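PDB 3WEU: L-lysine 6-oxidase from Marinomonas mediterranea, which oxidises the epsilon-amino group of L-lysine with a cysteine tryptophylquinone cofactor, releasing ammonium and the hydrogen peroxide that makes the enzyme antibacterial. Local coordinates for residues F99-N103 / S383-S387; N105-G109 / N351-G355; P360-L364 / V399-A404; T520-E525 / V570-P574. All coordinates share one frame. Numbering follows the deposited sequence.

Contact 1 (F99-N103 / S383-S387). With SO4 (sulfate ion), chain C.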
loop_
_atom_site.group_PDB
_atom_site.type_symbol
_atom_site.label_atom_id
_atom_site.label_comp_id
_atom_site.label_asym_id
_atom_site.label_seq_id
_atom_site.Cartn_x
_atom_site.Cartn_y
_atom_site.Cartn_z
ATOM N N PHE A 99 9.975 20.062 4.388
ATOM C CA PHE A 99 9.235 21.229 4.789
ATOM C C PHE A 99 8.448 20.958 6.084
ATOM O O PHE A 99 7.651 20.041 6.191
ATOM C CB PHE A 99 8.292 21.741 3.682
ATOM C CG PHE A 99 7.670 23.084 4.049
ATOM C CD1 PHE A 99 8.430 24.244 4.004
ATOM C CD2 PHE A 99 6.368 23.142 4.504
ATOM C CE1 PHE A 99 7.902 25.451 4.375
ATOM C CE2 PHE A 99 5.853 24.364 4.897
ATOM C CZ PHE A 99 6.604 25.495 4.806
ATOM N N ARG A 100 8.762 21.756 7.102
ATOM C CA ARG A 100 8.083 21.770 8.367
ATOM C C ARG A 100 7.598 23.145 8.791
ATOM O O ARG A 100 8.058 23.706 9.831
ATOM C CB ARG A 100 9.044 21.223 9.414
ATOM C CG ARG A 100 9.160 19.710 9.264
ATOM C CD ARG A 100 9.999 19.203 10.404
ATOM N NE ARG A 100 10.093 17.740 10.448
ATOM C CZ ARG A 100 10.667 17.066 11.446
ATOM N NH1 ARG A 100 11.259 17.703 12.450
ATOM N NH2 ARG A 100 10.660 15.736 11.411
ATOM N N GLU A 101 6.690 23.710 7.970
ATOM C CA GLU A 101 6.164 24.982 8.243
ATOM C C GLU A 101 7.252 26.016 8.509
ATOM O O GLU A 101 8.144 26.206 7.659
ATOM C CB GLU A 101 5.109 24.853 9.343
ATOM C CG GLU A 101 4.019 23.868 8.996
ATOM C CD GLU A 101 4.401 22.399 9.247
ATOM O OE1 GLU A 101 4.838 22.039 10.369
ATOM O OE2 GLU A 101 4.285 21.641 8.280
ATOM N N LEU A 102 7.205 26.687 9.655
ATOM C CA LEU A 102 8.078 27.809 9.884
ATOM C C LEU A 102 9.449 27.438 10.446
ATOM O O LEU A 102 10.320 28.322 10.603
ATOM C CB LEU A 102 7.432 28.801 10.795
ATOM C CG LEU A 102 6.496 29.882 10.296
ATOM C CD1 LEU A 102 6.660 30.520 8.942
ATOM C CD2 LEU A 102 5.180 30.128 10.953
ATOM N N ASN A 103 9.660 26.135 10.661
ATOM C CA ASN A 103 10.990 25.711 11.165
ATOM C C ASN A 103 11.987 25.964 10.090
ATOM O O ASN A 103 11.788 25.593 8.895
ATOM C CB ASN A 103 10.983 24.256 11.555
ATOM C CG ASN A 103 10.118 23.999 12.806
ATOM O OD1 ASN A 103 10.463 24.385 13.943
ATOM N ND2 ASN A 103 8.959 23.465 12.576
ATOM N N SER A 383 0.438 31.196 8.067
ATOM C CA SER A 383 1.588 30.446 7.624
ATOM C C SER A 383 1.883 29.201 8.493
ATOM O O SER A 383 2.787 28.477 8.181
ATOM C CB SER A 383 2.795 31.350 7.388
ATOM O OG SER A 383 2.633 32.214 6.253
ATOM N N ASN A 384 1.173 29.005 9.604
ATOM C CA ASN A 384 1.119 27.699 10.224
ATOM C C ASN A 384 -0.111 27.364 10.998
ATOM O O ASN A 384 -0.183 27.554 12.232
ATOM C CB ASN A 384 2.359 27.375 11.082
ATOM C CG ASN A 384 2.258 26.004 11.657
ATOM O OD1 ASN A 384 1.628 25.146 11.062
ATOM N ND2 ASN A 384 2.935 25.754 12.763
ATOM N N SER A 385 -1.079 26.808 10.280
ATOM C CA SER A 385 -2.292 26.268 10.826
ATOM C C SER A 385 -2.240 24.724 10.902
ATOM O O SER A 385 -3.265 24.104 11.104
ATOM C CB SER A 385 -3.462 26.654 9.917
ATOM O OG SER A 385 -3.148 26.320 8.536
ATOM N N VAL A 386 -1.079 24.152 10.652
ATOM C CA VAL A 386 -0.880 22.728 10.419
ATOM C C VAL A 386 -0.280 22.004 11.619
ATOM O O VAL A 386 -0.771 20.922 12.031
ATOM C CB VAL A 386 0.050 22.555 9.194
ATOM C CG1 VAL A 386 0.300 21.088 8.920
ATOM C CG2 VAL A 386 -0.672 23.129 7.946
ATOM N N SER A 387 0.754 22.572 12.211
ATOM C CA SER A 387 1.437 21.869 13.360
ATOM C C SER A 387 1.339 22.653 14.674
ATOM O O SER A 387 1.346 23.865 14.684
ATOM C CB SER A 387 2.906 21.581 12.980
ATOM O OG SER A 387 3.581 22.802 12.655
HETATM S S SO4 C . 8.938 16.961 2.365
HETATM O O1 SO4 C . 9.080 16.371 3.747
HETATM O O2 SO4 C . 10.054 16.296 1.568
HETATM O O3 SO4 C . 7.624 16.550 1.752
HETATM O O4 SO4 C . 8.966 18.490 2.329
#
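This is a buried loop-to-loop contact between the N-terminal and C-terminal family regions of the chain, joining the loop after strand 80-91 to the corner that follows strand 381-382. Its polar centre is Glu-101, whose OE1 accepts a 2.7 Å hydrogen bond from OG of Ser-387 and is also bonded to the hydroxyl of Tyr-392. Glu-101 occupies the first corner, at positive phi, of a type II' beta turn over 100-103, closed by Asn-103 N to Arg-100 O (3.0 Å). In the facing segment, Asn-384 OD1 accepts from Val-386 N (2.9 Å) and Ser-387 N (3.0 Å), an Asx turn and Asx motif leading into Ser-387; Asn-384 ND2 donates to Ser-387 OG (3.0 Å) and bonds the carbonyl of Val-398. Ser-383 and Asn-384 form a classic beta bulge opposite Glu-400. Beside the polar cluster, Leu-102 CD2 packs on Asn-384 CB at 3.9 Å. Away from the interface, Phe-99 N donates to O4 of a sulfate (2.8 Å), also held by Arg-122.

Contact 2 (N105-G109 / N351-G355). With EDO (1,2-ethanediol), chain N.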
loop_
_atom_site.group_PDB
_atom_site.type_symbol
_atom_site.label_atom_id
_atom_site.label_comp_id
_atom_site.label_asym_id
_atom_site.label_seq_id
_atom_site.Cartn_x
_atom_site.Cartn_y
_atom_site.Cartn_z
ATOM N N ASN A 105 13.053 29.074 9.524
ATOM C CA ASN A 105 12.913 30.509 9.197
ATOM C C ASN A 105 13.593 31.397 10.241
ATOM O O ASN A 105 13.133 31.531 11.408
ATOM C CB ASN A 105 11.411 30.845 9.077
ATOM C CG ASN A 105 11.138 32.260 8.602
ATOM O OD1 ASN A 105 11.964 33.156 8.665
ATOM N ND2 ASN A 105 9.879 32.470 8.186
ATOM N N LEU A 106 14.662 32.049 9.812
ATOM C CA LEU A 106 15.563 32.779 10.717
ATOM C C LEU A 106 15.026 34.126 11.127
ATOM O O LEU A 106 15.585 34.798 11.997
ATOM C CB LEU A 106 16.972 32.887 10.109
ATOM C CG LEU A 106 17.686 31.564 9.966
ATOM C CD1 LEU A 106 18.931 31.581 9.138
ATOM C CD2 LEU A 106 18.018 31.058 11.338
ATOM N N LEU A 107 13.905 34.538 10.528
ATOM C CA LEU A 107 13.227 35.678 11.011
ATOM C C LEU A 107 12.717 35.496 12.422
ATOM O O LEU A 107 12.440 36.502 13.078
ATOM C CB LEU A 107 12.082 36.124 10.094
ATOM C CG LEU A 107 12.599 36.545 8.706
ATOM C CD1 LEU A 107 11.419 36.633 7.737
ATOM C CD2 LEU A 107 13.312 37.853 8.783
ATOM N N TYR A 108 12.570 34.268 12.869
ATOM C CA TYR A 108 12.124 33.988 14.249
ATOM C C TYR A 108 13.320 33.767 15.224
ATOM O O TYR A 108 13.147 33.347 16.385
ATOM C CB TYR A 108 11.211 32.748 14.281
ATOM C CG TYR A 108 9.900 33.000 13.556
ATOM C CD1 TYR A 108 9.836 32.918 12.155
ATOM C CD2 TYR A 108 8.771 33.356 14.239
ATOM C CE1 TYR A 108 8.655 33.127 11.498
ATOM C CE2 TYR A 108 7.605 33.656 13.582
ATOM C CZ TYR A 108 7.555 33.523 12.211
ATOM O OH TYR A 108 6.409 33.841 11.535
ATOM N N GLY A 109 14.508 34.009 14.719
ATOM C CA GLY A 109 15.721 33.871 15.504
ATOM C C GLY A 109 16.470 32.601 15.268
ATOM O O GLY A 109 15.995 31.638 14.654
ATOM N N ASN A 351 4.175 39.055 16.533
ATOM C CA ASN A 351 5.622 39.247 16.602
ATOM C C ASN A 351 6.328 37.957 16.095
ATOM O O ASN A 351 5.717 36.893 15.753
ATOM C CB ASN A 351 6.004 39.586 18.048
ATOM C CG ASN A 351 5.800 38.412 18.978
ATOM O OD1 ASN A 351 5.871 37.250 18.542
ATOM N ND2 ASN A 351 5.535 38.689 20.256
ATOM N N LYS A 352 7.613 38.038 15.907
ATOM C CA LYS A 352 8.339 36.863 15.450
ATOM C C LYS A 352 9.172 36.285 16.594
ATOM O O LYS A 352 10.329 35.918 16.408
ATOM C CB LYS A 352 9.112 37.175 14.231
ATOM C CG LYS A 352 8.075 37.244 13.011
ATOM C CD LYS A 352 8.792 37.204 11.703
ATOM C CE LYS A 352 7.908 37.139 10.485
ATOM N NZ LYS A 352 6.948 38.234 10.481
ATOM N N VAL A 353 8.475 36.006 17.684
ATOM C CA VAL A 353 9.098 35.499 18.935
ATOM C C VAL A 353 8.705 34.058 19.096
ATOM O O VAL A 353 7.560 33.729 19.020
ATOM C CB VAL A 353 8.622 36.271 20.151
ATOM C CG1 VAL A 353 9.185 35.667 21.461
ATOM C CG2 VAL A 353 9.101 37.701 20.010
ATOM N N ILE A 354 9.665 33.192 19.319
ATOM C CA ILE A 354 9.385 31.806 19.570
ATOM C C ILE A 354 8.648 31.609 20.910
ATOM O O ILE A 354 9.012 32.243 21.892
ATOM C CB ILE A 354 10.741 31.079 19.619
ATOM C CG1 ILE A 354 11.306 30.989 18.174
ATOM C CG2 ILE A 354 10.624 29.745 20.301
ATOM C CD1 ILE A 354 12.743 30.505 18.225
ATOM N N GLY A 355 7.668 30.716 20.937
ATOM C CA GLY A 355 6.918 30.380 22.136
ATOM C C GLY A 355 5.889 31.375 22.562
ATOM O O GLY A 355 5.449 31.314 23.692
HETATM C C1 EDO N . 7.919 42.208 10.908
HETATM O O1 EDO N . 8.141 40.840 11.345
HETATM C C2 EDO N . 7.048 42.363 9.663
HETATM O O2 EDO N . 6.936 41.139 8.952
HETATM O O HOH W 1 12.239 34.136 18.975
#
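Asn-351 opens 351-355, in the loop after helix 336-344, with an Asx turn: its OD1 accepts from Val-353 N (3.0 Å), while its ND2 bonds Asp-356. Next, Lys-352 meets the 3-10 segment 106-108, in the loop between strand 80-91 and helix 129-134, whose start is tied by an Asx turn, Leu-107 N to Asn-105 OD1 (3.0 Å). Lys-352 lays its aliphatic chain along this partner. Its CG sits over the face of the Tyr-108 ring, 4.0 Å from the centroid, in a CH-pi contact, and its CD is 3.8 Å from Leu-107 CB. Beyond them, Lys-352 NZ donates to O1 of a bound 1,2-ethanediol (3.0 Å). The backbone O of Lys-352 receives a CA-H...O contact from Tyr-108 CA (3.4 Å). Val-353 points away. A water links Ile-354 N (2.8 Å) to Tyr-108 O (2.9 Å), which Ile-354 CD1 approaches at 3.4 Å. Without a direct conventional hydrogen bond, this surface contact depends on shape fit around Tyr-108, water bridging the backbone polar groups.

Contact 3 (P360-L364 / V399-A404)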
loop_
_atom_site.group_PDB
_atom_site.type_symbol
_atom_site.label_atom_id
_atom_site.label_comp_id
_atom_site.label_asym_id
_atom_site.label_seq_id
_atom_site.Cartn_x
_atom_site.Cartn_y
_atom_site.Cartn_z
ATOM N N PRO A 360 -2.362 38.001 17.917
ATOM C CA PRO A 360 -3.535 38.278 17.090
ATOM C C PRO A 360 -3.825 37.253 15.952
ATOM O O PRO A 360 -5.004 37.128 15.574
ATOM C CB PRO A 360 -3.251 39.666 16.488
ATOM C CG PRO A 360 -2.066 40.207 17.269
ATOM C CD PRO A 360 -1.401 39.112 17.967
ATOM N N GLN A 361 -2.809 36.622 15.373
ATOM C CA GLN A 361 -3.063 35.672 14.263
ATOM C C GLN A 361 -3.583 34.327 14.730
ATOM O O GLN A 361 -3.919 33.500 13.899
ATOM C CB GLN A 361 -1.843 35.570 13.363
ATOM C CG GLN A 361 -1.606 36.907 12.653
ATOM C CD GLN A 361 -0.467 36.886 11.683
ATOM O OE1 GLN A 361 0.608 37.515 11.898
ATOM N NE2 GLN A 361 -0.707 36.252 10.571
ATOM N N GLN A 362 -3.705 34.126 16.057
ATOM C CA GLN A 362 -4.382 32.973 16.627
ATOM C C GLN A 362 -5.831 33.229 16.939
ATOM O O GLN A 362 -6.515 32.330 17.419
ATOM C CB GLN A 362 -3.591 32.413 17.846
ATOM C CG GLN A 362 -2.440 31.534 17.462
ATOM C CD GLN A 362 -1.424 32.262 16.564
ATOM O OE1 GLN A 362 -1.403 32.106 15.350
ATOM N NE2 GLN A 362 -0.597 33.076 17.168
ATOM N N VAL A 363 -6.306 34.462 16.696
ATOM C CA VAL A 363 -7.664 34.844 16.919
ATOM C C VAL A 363 -8.452 34.769 15.611
ATOM O O VAL A 363 -8.125 35.407 14.617
ATOM C CB VAL A 363 -7.750 36.274 17.473
ATOM C CG1 VAL A 363 -9.169 36.637 17.842
ATOM C CG2 VAL A 363 -6.903 36.402 18.762
ATOM N N LEU A 364 -9.525 34.008 15.642
ATOM C CA LEU A 364 -10.356 33.869 14.447
ATOM C C LEU A 364 -11.320 35.025 14.323
ATOM O O LEU A 364 -11.346 35.668 13.303
ATOM C CB LEU A 364 -11.164 32.596 14.543
ATOM C CG LEU A 364 -12.244 32.427 13.490
ATOM C CD1 LEU A 364 -11.557 32.298 12.156
ATOM C CD2 LEU A 364 -13.130 31.210 13.775
ATOM N N VAL A 399 3.560 28.853 15.672
ATOM C CA VAL A 399 2.181 28.715 15.151
ATOM C C VAL A 399 1.775 30.061 14.553
ATOM O O VAL A 399 2.084 31.121 15.066
ATOM C CB VAL A 399 1.245 28.364 16.306
ATOM C CG1 VAL A 399 -0.232 28.451 15.963
ATOM C CG2 VAL A 399 1.602 26.989 16.817
ATOM N N GLU A 400 1.056 30.019 13.429
ATOM C CA GLU A 400 0.448 31.240 12.898
ATOM C C GLU A 400 -0.816 30.820 12.155
ATOM O O GLU A 400 -0.778 30.411 11.022
ATOM C CB GLU A 400 1.416 32.000 12.002
ATOM C CG GLU A 400 0.859 33.331 11.628
ATOM C CD GLU A 400 1.467 33.873 10.365
ATOM O OE1 GLU A 400 2.492 34.625 10.508
ATOM O OE2 GLU A 400 0.956 33.565 9.226
ATOM N N LYS A 401 -1.912 30.848 12.851
ATOM C CA LYS A 401 -3.117 30.106 12.410
ATOM C C LYS A 401 -3.843 30.808 11.270
ATOM O O LYS A 401 -4.297 30.138 10.285
ATOM C CB LYS A 401 -4.062 29.969 13.545
ATOM C CG LYS A 401 -3.617 29.012 14.625
ATOM C CD LYS A 401 -4.720 28.836 15.664
ATOM C CE LYS A 401 -4.317 27.705 16.627
ATOM N NZ LYS A 401 -5.470 27.399 17.517
ATOM N N PHE A 402 -3.997 32.138 11.411
ATOM C CA PHE A 402 -4.823 32.958 10.486
ATOM C C PHE A 402 -4.095 34.130 9.898
ATOM O O PHE A 402 -3.091 34.623 10.449
ATOM C CB PHE A 402 -6.115 33.447 11.196
ATOM C CG PHE A 402 -6.915 32.310 11.819
ATOM C CD1 PHE A 402 -7.624 31.421 10.997
ATOM C CD2 PHE A 402 -6.984 32.149 13.184
ATOM C CE1 PHE A 402 -8.336 30.386 11.506
ATOM C CE2 PHE A 402 -7.703 31.106 13.709
ATOM C CZ PHE A 402 -8.389 30.224 12.887
ATOM N N LEU A 403 -4.572 34.523 8.729
ATOM C CA LEU A 403 -3.838 35.456 7.902
ATOM C C LEU A 403 -3.871 36.876 8.392
ATOM O O LEU A 403 -4.846 37.314 8.957
ATOM C CB LEU A 403 -4.339 35.386 6.437
ATOM C CG LEU A 403 -3.532 36.033 5.330
ATOM C CD1 LEU A 403 -2.130 35.433 5.242
ATOM C CD2 LEU A 403 -4.268 35.912 4.015
ATOM N N ALA A 404 -2.794 37.617 8.128
ATOM C CA ALA A 404 -2.779 39.108 8.219
ATOM C C ALA A 404 -2.226 39.592 6.905
ATOM O O ALA A 404 -1.541 38.848 6.144
ATOM C CB ALA A 404 -1.847 39.575 9.353
HETATM O O HOH W 2 0.222 36.823 7.572
HETATM O O HOH W 3 -6.494 29.879 18.695
#
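Two consecutive glutamines of the 3-10 segment 360-362 make three hydrogen bonds to the backbone of strand 400-402. Phe-402 N donates to Gln-361 O (2.8 Å), and Gln-361 NE2 returns a bond to Phe-402 O (2.9 Å), so main chain and side chain of Gln-361 satisfy both backbone polar groups of one residue. Gln-362 OE1 accepts from Lys-401 N (2.8 Å), while its NE2 bonds Asp-350 and the carbonyl of Tyr-357. The glutamines thus take up backbone groups of Lys-401 and Phe-402 in a strand that pairs with 381-382 and the residues after it, through backbone bonds of Gly-382 with Lys-401 and Asn-384 with Glu-400. Two waters extend the polar network. One accepts from Gln-361 NE2 and Ala-404 N, both at 3.2 Å; the other donates to Gln-362 O (2.8 Å) and accepts from Lys-401 NZ (2.9 Å), an ammonium also held by the carbonyls of Asn-522, Glu-525 and Val-528. Farther out, Leu-364 CD1 rests over the face of the Phe-402 ring, 4.0 Å from its centroid, a CH-pi contact, and Val-363 O lies 3.7 Å from Phe-402 CD2. Val-521 of strand 518-522 also packs on Phe-402.

Contact 4 (T520-E525 / V570-P574)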
loop_
_atom_site.group_PDB
_atom_site.type_symbol
_atom_site.label_atom_id
_atom_site.label_comp_id
_atom_site.label_asym_id
_atom_site.label_seq_id
_atom_site.Cartn_x
_atom_site.Cartn_y
_atom_site.Cartn_z
ATOM N N THR A 520 -8.879 22.984 8.107
ATOM C CA THR A 520 -9.767 23.090 9.225
ATOM C C THR A 520 -8.910 23.467 10.429
ATOM O O THR A 520 -8.092 22.656 10.900
ATOM C CB THR A 520 -10.440 21.682 9.352
ATOM O OG1 THR A 520 -11.322 21.550 8.196
ATOM C CG2 THR A 520 -11.253 21.616 10.537
ATOM N N VAL A 521 -9.083 24.684 10.918
ATOM C CA VAL A 521 -8.164 25.342 11.878
ATOM C C VAL A 521 -8.848 25.570 13.241
ATOM O O VAL A 521 -9.903 26.221 13.364
ATOM C CB VAL A 521 -7.665 26.703 11.345
ATOM C CG1 VAL A 521 -6.549 27.229 12.221
ATOM C CG2 VAL A 521 -7.215 26.570 9.866
ATOM N N ASN A 522 -8.227 25.024 14.290
ATOM C CA ASN A 522 -8.729 25.180 15.642
ATOM C C ASN A 522 -8.705 26.673 15.991
ATOM O O ASN A 522 -7.702 27.360 15.684
ATOM C CB ASN A 522 -7.804 24.457 16.653
ATOM C CG ASN A 522 -8.132 24.851 18.060
ATOM O OD1 ASN A 522 -7.537 25.751 18.613
ATOM N ND2 ASN A 522 -9.197 24.302 18.568
ATOM N N PHE A 523 -9.694 27.149 16.732
ATOM C CA PHE A 523 -9.612 28.530 17.154
ATOM C C PHE A 523 -9.813 28.757 18.672
ATOM O O PHE A 523 -10.169 29.846 19.101
ATOM C CB PHE A 523 -10.547 29.391 16.353
ATOM C CG PHE A 523 -11.987 28.981 16.397
ATOM C CD1 PHE A 523 -12.860 29.605 17.250
ATOM C CD2 PHE A 523 -12.505 28.078 15.479
ATOM C CE1 PHE A 523 -14.224 29.310 17.269
ATOM C CE2 PHE A 523 -13.868 27.755 15.501
ATOM C CZ PHE A 523 -14.725 28.358 16.406
ATOM N N SER A 524 -9.582 27.743 19.468
ATOM C CA SER A 524 -9.865 27.826 20.928
ATOM C C SER A 524 -8.601 27.817 21.746
ATOM O O SER A 524 -8.574 28.307 22.868
ATOM C CB SER A 524 -10.738 26.662 21.388
ATOM O OG SER A 524 -10.123 25.422 21.118
ATOM N N GLU A 525 -7.535 27.232 21.227
ATOM C CA GLU A 525 -6.287 27.070 21.997
ATOM C C GLU A 525 -5.145 27.546 21.118
ATOM O O GLU A 525 -4.745 26.858 20.149
ATOM C CB GLU A 525 -6.044 25.602 22.359
ATOM C CG GLU A 525 -6.984 25.102 23.472
ATOM C CD GLU A 525 -6.567 25.683 24.833
ATOM O OE1 GLU A 525 -5.543 26.394 24.949
ATOM O OE2 GLU A 525 -7.356 25.502 25.732
ATOM N N VAL A 570 -5.455 15.262 14.459
ATOM C CA VAL A 570 -6.574 15.878 13.794
ATOM C C VAL A 570 -6.796 17.269 14.334
ATOM O O VAL A 570 -6.425 17.534 15.429
ATOM C CB VAL A 570 -7.862 15.070 13.987
ATOM C CG1 VAL A 570 -7.641 13.679 13.346
ATOM C CG2 VAL A 570 -8.281 14.990 15.442
ATOM N N PRO A 571 -7.374 18.139 13.525
ATOM C CA PRO A 571 -7.677 19.462 14.013
ATOM C C PRO A 571 -8.482 19.417 15.287
ATOM O O PRO A 571 -9.434 18.707 15.378
ATOM C CB PRO A 571 -8.509 20.070 12.848
ATOM C CG PRO A 571 -8.015 19.344 11.604
ATOM C CD PRO A 571 -7.788 17.941 12.113
ATOM N N LEU A 572 -8.069 20.148 16.289
ATOM C CA LEU A 572 -8.804 20.222 17.540
ATOM C C LEU A 572 -10.084 21.002 17.357
ATOM O O LEU A 572 -10.022 22.154 16.953
ATOM C CB LEU A 572 -7.981 20.884 18.635
ATOM C CG LEU A 572 -8.635 20.943 20.012
ATOM C CD1 LEU A 572 -8.743 19.495 20.604
ATOM C CD2 LEU A 572 -7.877 21.882 20.896
ATOM N N PRO A 573 -11.235 20.421 17.659
ATOM C CA PRO A 573 -12.460 21.236 17.646
ATOM C C PRO A 573 -12.443 22.230 18.799
ATOM O O PRO A 573 -11.843 21.913 19.811
ATOM C CB PRO A 573 -13.539 20.243 17.910
ATOM C CG PRO A 573 -12.945 18.906 17.671
ATOM C CD PRO A 573 -11.525 19.010 18.000
ATOM N N PRO A 574 -13.087 23.387 18.684
ATOM C CA PRO A 574 -13.852 23.791 17.518
ATOM C C PRO A 574 -12.946 24.395 16.454
ATOM O O PRO A 574 -11.894 25.008 16.769
ATOM C CB PRO A 574 -14.833 24.838 18.085
ATOM C CG PRO A 574 -13.991 25.492 19.150
ATOM C CD PRO A 574 -13.272 24.314 19.808
#
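Asn-522 shapes this contact through its t rotamer (chi1 168°), which sets both ends of the amide to work. Its ND2 donates to Leu-572 O (2.8 Å) and to Ser-524 OG (2.9 Å); its OD1 accepts from Ser-524 N and Glu-525 N, both at 3.0 Å, an Asx turn and Asx motif that bend the chain at the end of strand 518-522. Ser-524 takes the p rotamer, placing its OG near ND2 and 3.6 Å from Pro-574 CD. Phe-523, also p, brings its ring against Pro-574: CG of the proline lies over the ring face, 4.3 Å from the centroid, in a CH-pi contact. The peptide bond before Pro-574 is cis, and Pro-574 O accepts from Phe-523 N (3.1 Å). Leu-572 CD2 lies 3.6 Å from Asn-522 ND2, while Thr-520 O meets Pro-571 CB at 3.3 Å. The prolines carry the chain from strand 557-571, paired with 530-543, into strand 575-579, which runs antiparallel to 518-522; Val-521 of strand 518-522 packs against Lys-401 and Phe-402.

In the fold
The four contacts form one continuous patch of packing, contact 3 touching each of the others. Contacts 1 and 3, centres about 13 Å apart, interlock along the chain and are joined by probable hydrogen bonds from Ser-383 N to Glu-400 OE2 (2.7 Å) and Asn-384 N to Glu-400 O (2.8 Å). Contact 2 meets contact 1 where Leu-102 CD2 lies 4.0 Å from Tyr-108 OH. Contacts 3 and 4 (centres about 12 Å apart) are joined by probable hydrogen bonds from Lys-401 NZ to Glu-525 O (2.8 Å) and Asn-522 O (2.9 Å); contacts 2 and 4 do not touch. Ser-385 of contact 1 touches Trp-580, which precedes Trp-581, the tryptophylquinone cross-linked to Cys-516, so contact 1 probably lies close to the cofactor.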